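Local coordinates for protein pyrrolidone-carboxylate peptidase (Deinococcus radiodurans R1, PDB 5Z48) that probably removes N-terminal pyroglutamate from peptides as a cysteine peptidase of the C15 family, generally not where proline comes next, at residues B[5-14]-B[65-73]. Numbering follows the deposited sequence.
Sequences TLLLTGFEPF and PGAVLLTGL. With PCA (pyroglutamic acid), chain I.
T71 bonds twice to T9 O: OG1 at 2.8 Å lies in the carbonyl plane on a lone pair, whereas the backbone N stands above that plane. With OG1 lying between the backbone N and the carbonyl carbon (chi1 76°), the hydroxyl can bond to T9 O, while the T71 and L8 side chains cross obliquely, CG2 of T71 3.8 Å from L8 CD1. T9 and L70 point the same way, side by side, with T9 OG1 3.2 Å from L70 CD2; a water joins T9 OG1 to T71 O. Strand direction (14° apart) and bonds such as L69 N to L7 O, 2.8 Å, establish parallel pairing, L6 and L8 sharing a face with A67 and L69. Beyond the paired part, F11 and F14 each lay a ring face over CG of pyroglutamate, and L73 grips the lactam through N to OE (2.8 Å) and O to the ligand N (2.8 Å, 175°). F14 CE1 also meets L73 CD2 at 3.9 Å; an alanine here would probably leave the lactam uncovered on that side and L73 CD2 without its aromatic neighbour. Strand 38-45 hydrogen-bonds to strand 5-11 and strand 167-172 pairs with 67-73, placing both inside the sheet, while helix 145-159, bearing the probable nucleophile C146, touches F11 and L70.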
# COMPACT_ATOMS: atom_id res chain seq x y z
N THR B 5 -16.55 -36.43 -4.84
CA THR B 5 -16.06 -35.43 -5.78
C THR B 5 -15.83 -34.11 -5.06
O THR B 5 -16.71 -33.64 -4.34
CB THR B 5 -17.07 -35.18 -6.89
OG1 THR B 5 -17.26 -36.41 -7.62
CG2 THR B 5 -16.63 -34.04 -7.83
N LEU B 6 -14.67 -33.51 -5.28
CA LEU B 6 -14.48 -32.12 -4.89
C LEU B 6 -14.75 -31.27 -6.14
O LEU B 6 -14.12 -31.48 -7.19
CB LEU B 6 -13.07 -31.86 -4.34
CG LEU B 6 -12.83 -30.38 -3.95
CD1 LEU B 6 -12.07 -30.26 -2.64
CD2 LEU B 6 -12.06 -29.66 -5.01
N LEU B 7 -15.74 -30.37 -6.04
CA LEU B 7 -16.02 -29.45 -7.14
C LEU B 7 -15.08 -28.26 -7.05
O LEU B 7 -15.07 -27.57 -6.04
CB LEU B 7 -17.48 -28.98 -7.08
CG LEU B 7 -17.87 -27.88 -8.09
CD1 LEU B 7 -17.74 -28.40 -9.51
CD2 LEU B 7 -19.33 -27.41 -7.84
N LEU B 8 -14.29 -28.02 -8.10
CA LEU B 8 -13.32 -26.93 -8.14
C LEU B 8 -13.70 -25.99 -9.26
O LEU B 8 -13.84 -26.43 -10.39
CB LEU B 8 -11.92 -27.50 -8.38
CG LEU B 8 -10.81 -26.46 -8.63
CD1 LEU B 8 -10.65 -25.50 -7.43
CD2 LEU B 8 -9.49 -27.17 -8.91
N THR B 9 -13.94 -24.69 -8.96
CA THR B 9 -14.27 -23.77 -10.04
C THR B 9 -13.25 -22.64 -10.13
O THR B 9 -12.60 -22.29 -9.15
CB THR B 9 -15.69 -23.18 -9.89
OG1 THR B 9 -15.76 -22.33 -8.72
CG2 THR B 9 -16.71 -24.27 -9.72
N GLY B 10 -13.12 -22.08 -11.33
CA GLY B 10 -12.38 -20.84 -11.56
C GLY B 10 -13.23 -19.94 -12.43
O GLY B 10 -14.31 -20.31 -12.87
N PHE B 11 -12.73 -18.72 -12.64
CA PHE B 11 -13.44 -17.74 -13.45
C PHE B 11 -12.66 -17.40 -14.72
O PHE B 11 -11.42 -17.46 -14.75
CB PHE B 11 -13.68 -16.41 -12.66
CG PHE B 11 -14.88 -16.42 -11.78
CD1 PHE B 11 -16.14 -16.25 -12.31
CD2 PHE B 11 -14.75 -16.59 -10.39
CE1 PHE B 11 -17.27 -16.23 -11.50
CE2 PHE B 11 -15.88 -16.56 -9.56
CZ PHE B 11 -17.14 -16.39 -10.11
N GLU B 12 -13.39 -16.98 -15.77
CA GLU B 12 -12.81 -16.44 -17.02
C GLU B 12 -12.10 -15.09 -16.80
O GLU B 12 -12.30 -14.42 -15.78
CB GLU B 12 -13.90 -16.25 -18.06
CG GLU B 12 -14.65 -17.52 -18.38
CD GLU B 12 -15.79 -17.31 -19.36
OE1 GLU B 12 -16.01 -16.17 -19.83
OE2 GLU B 12 -16.51 -18.29 -19.63
N PRO B 13 -11.28 -14.64 -17.77
CA PRO B 13 -10.73 -13.28 -17.68
C PRO B 13 -11.84 -12.25 -17.66
O PRO B 13 -12.94 -12.48 -18.16
CB PRO B 13 -9.87 -13.15 -18.94
CG PRO B 13 -9.57 -14.59 -19.36
CD PRO B 13 -10.83 -15.35 -18.98
N PHE B 14 -11.54 -11.09 -17.07
CA PHE B 14 -12.50 -10.02 -16.95
C PHE B 14 -11.73 -8.72 -16.83
O PHE B 14 -10.51 -8.71 -16.62
CB PHE B 14 -13.42 -10.23 -15.71
CG PHE B 14 -12.68 -10.15 -14.42
CD1 PHE B 14 -11.89 -11.21 -14.01
CD2 PHE B 14 -12.72 -8.99 -13.65
CE1 PHE B 14 -11.17 -11.15 -12.81
CE2 PHE B 14 -12.00 -8.89 -12.45
CZ PHE B 14 -11.22 -9.98 -12.05
N PRO B 65 -21.43 -32.81 -5.05
CA PRO B 65 -20.05 -32.94 -4.56
C PRO B 65 -20.01 -33.08 -3.05
O PRO B 65 -20.90 -32.62 -2.34
CB PRO B 65 -19.39 -31.64 -5.02
CG PRO B 65 -20.54 -30.64 -5.12
CD PRO B 65 -21.76 -31.45 -5.52
N GLY B 66 -18.95 -33.74 -2.57
CA GLY B 66 -18.70 -33.82 -1.14
C GLY B 66 -18.00 -32.63 -0.56
O GLY B 66 -17.93 -32.54 0.67
N ALA B 67 -17.48 -31.74 -1.40
CA ALA B 67 -16.83 -30.51 -0.97
C ALA B 67 -16.77 -29.59 -2.17
O ALA B 67 -16.77 -30.06 -3.32
CB ALA B 67 -15.41 -30.79 -0.46
N VAL B 68 -16.74 -28.27 -1.91
CA VAL B 68 -16.81 -27.25 -2.96
C VAL B 68 -15.72 -26.21 -2.70
O VAL B 68 -15.72 -25.55 -1.64
CB VAL B 68 -18.20 -26.58 -3.01
CG1 VAL B 68 -18.26 -25.49 -4.07
CG2 VAL B 68 -19.30 -27.65 -3.21
N LEU B 69 -14.80 -26.07 -3.66
CA LEU B 69 -13.73 -25.07 -3.62
C LEU B 69 -13.89 -24.10 -4.80
O LEU B 69 -13.56 -24.42 -5.94
CB LEU B 69 -12.35 -25.75 -3.63
CG LEU B 69 -11.15 -24.79 -3.48
CD1 LEU B 69 -11.25 -23.92 -2.25
CD2 LEU B 69 -9.85 -25.61 -3.38
N LEU B 70 -14.41 -22.89 -4.53
CA LEU B 70 -14.59 -21.88 -5.55
C LEU B 70 -13.36 -20.97 -5.54
O LEU B 70 -12.93 -20.54 -4.45
CB LEU B 70 -15.83 -21.05 -5.23
CG LEU B 70 -17.12 -21.84 -4.92
CD1 LEU B 70 -18.16 -20.81 -4.36
CD2 LEU B 70 -17.68 -22.55 -6.12
N THR B 71 -12.79 -20.68 -6.70
CA THR B 71 -11.59 -19.83 -6.75
C THR B 71 -11.76 -18.67 -7.73
O THR B 71 -12.55 -18.71 -8.68
CB THR B 71 -10.31 -20.64 -7.11
OG1 THR B 71 -10.25 -20.97 -8.49
CG2 THR B 71 -10.26 -21.94 -6.30
N GLY B 72 -10.92 -17.63 -7.52
CA GLY B 72 -11.02 -16.45 -8.36
C GLY B 72 -9.81 -15.58 -8.13
O GLY B 72 -9.08 -15.75 -7.14
N LEU B 73 -9.63 -14.61 -9.04
CA LEU B 73 -8.53 -13.65 -8.97
C LEU B 73 -8.84 -12.50 -8.01
O LEU B 73 -9.93 -11.94 -8.01
CB LEU B 73 -8.29 -13.09 -10.36
CG LEU B 73 -7.31 -11.91 -10.53
CD1 LEU B 73 -5.89 -12.28 -10.13
CD2 LEU B 73 -7.35 -11.41 -11.97
N PCA I . -12.28 -12.08 -9.52
CA PCA I . -13.45 -11.22 -9.47
CB PCA I . -14.51 -11.81 -10.42
CG PCA I . -13.86 -12.97 -11.17
CD PCA I . -12.51 -13.10 -10.50
OE PCA I . -11.72 -14.00 -10.80
C PCA I . -13.93 -11.05 -8.01
O PCA I . -15.11 -10.89 -7.70
OXT PCA I . -13.09 -11.11 -7.06
O HOH W 1 -14.97 -19.75 -9.26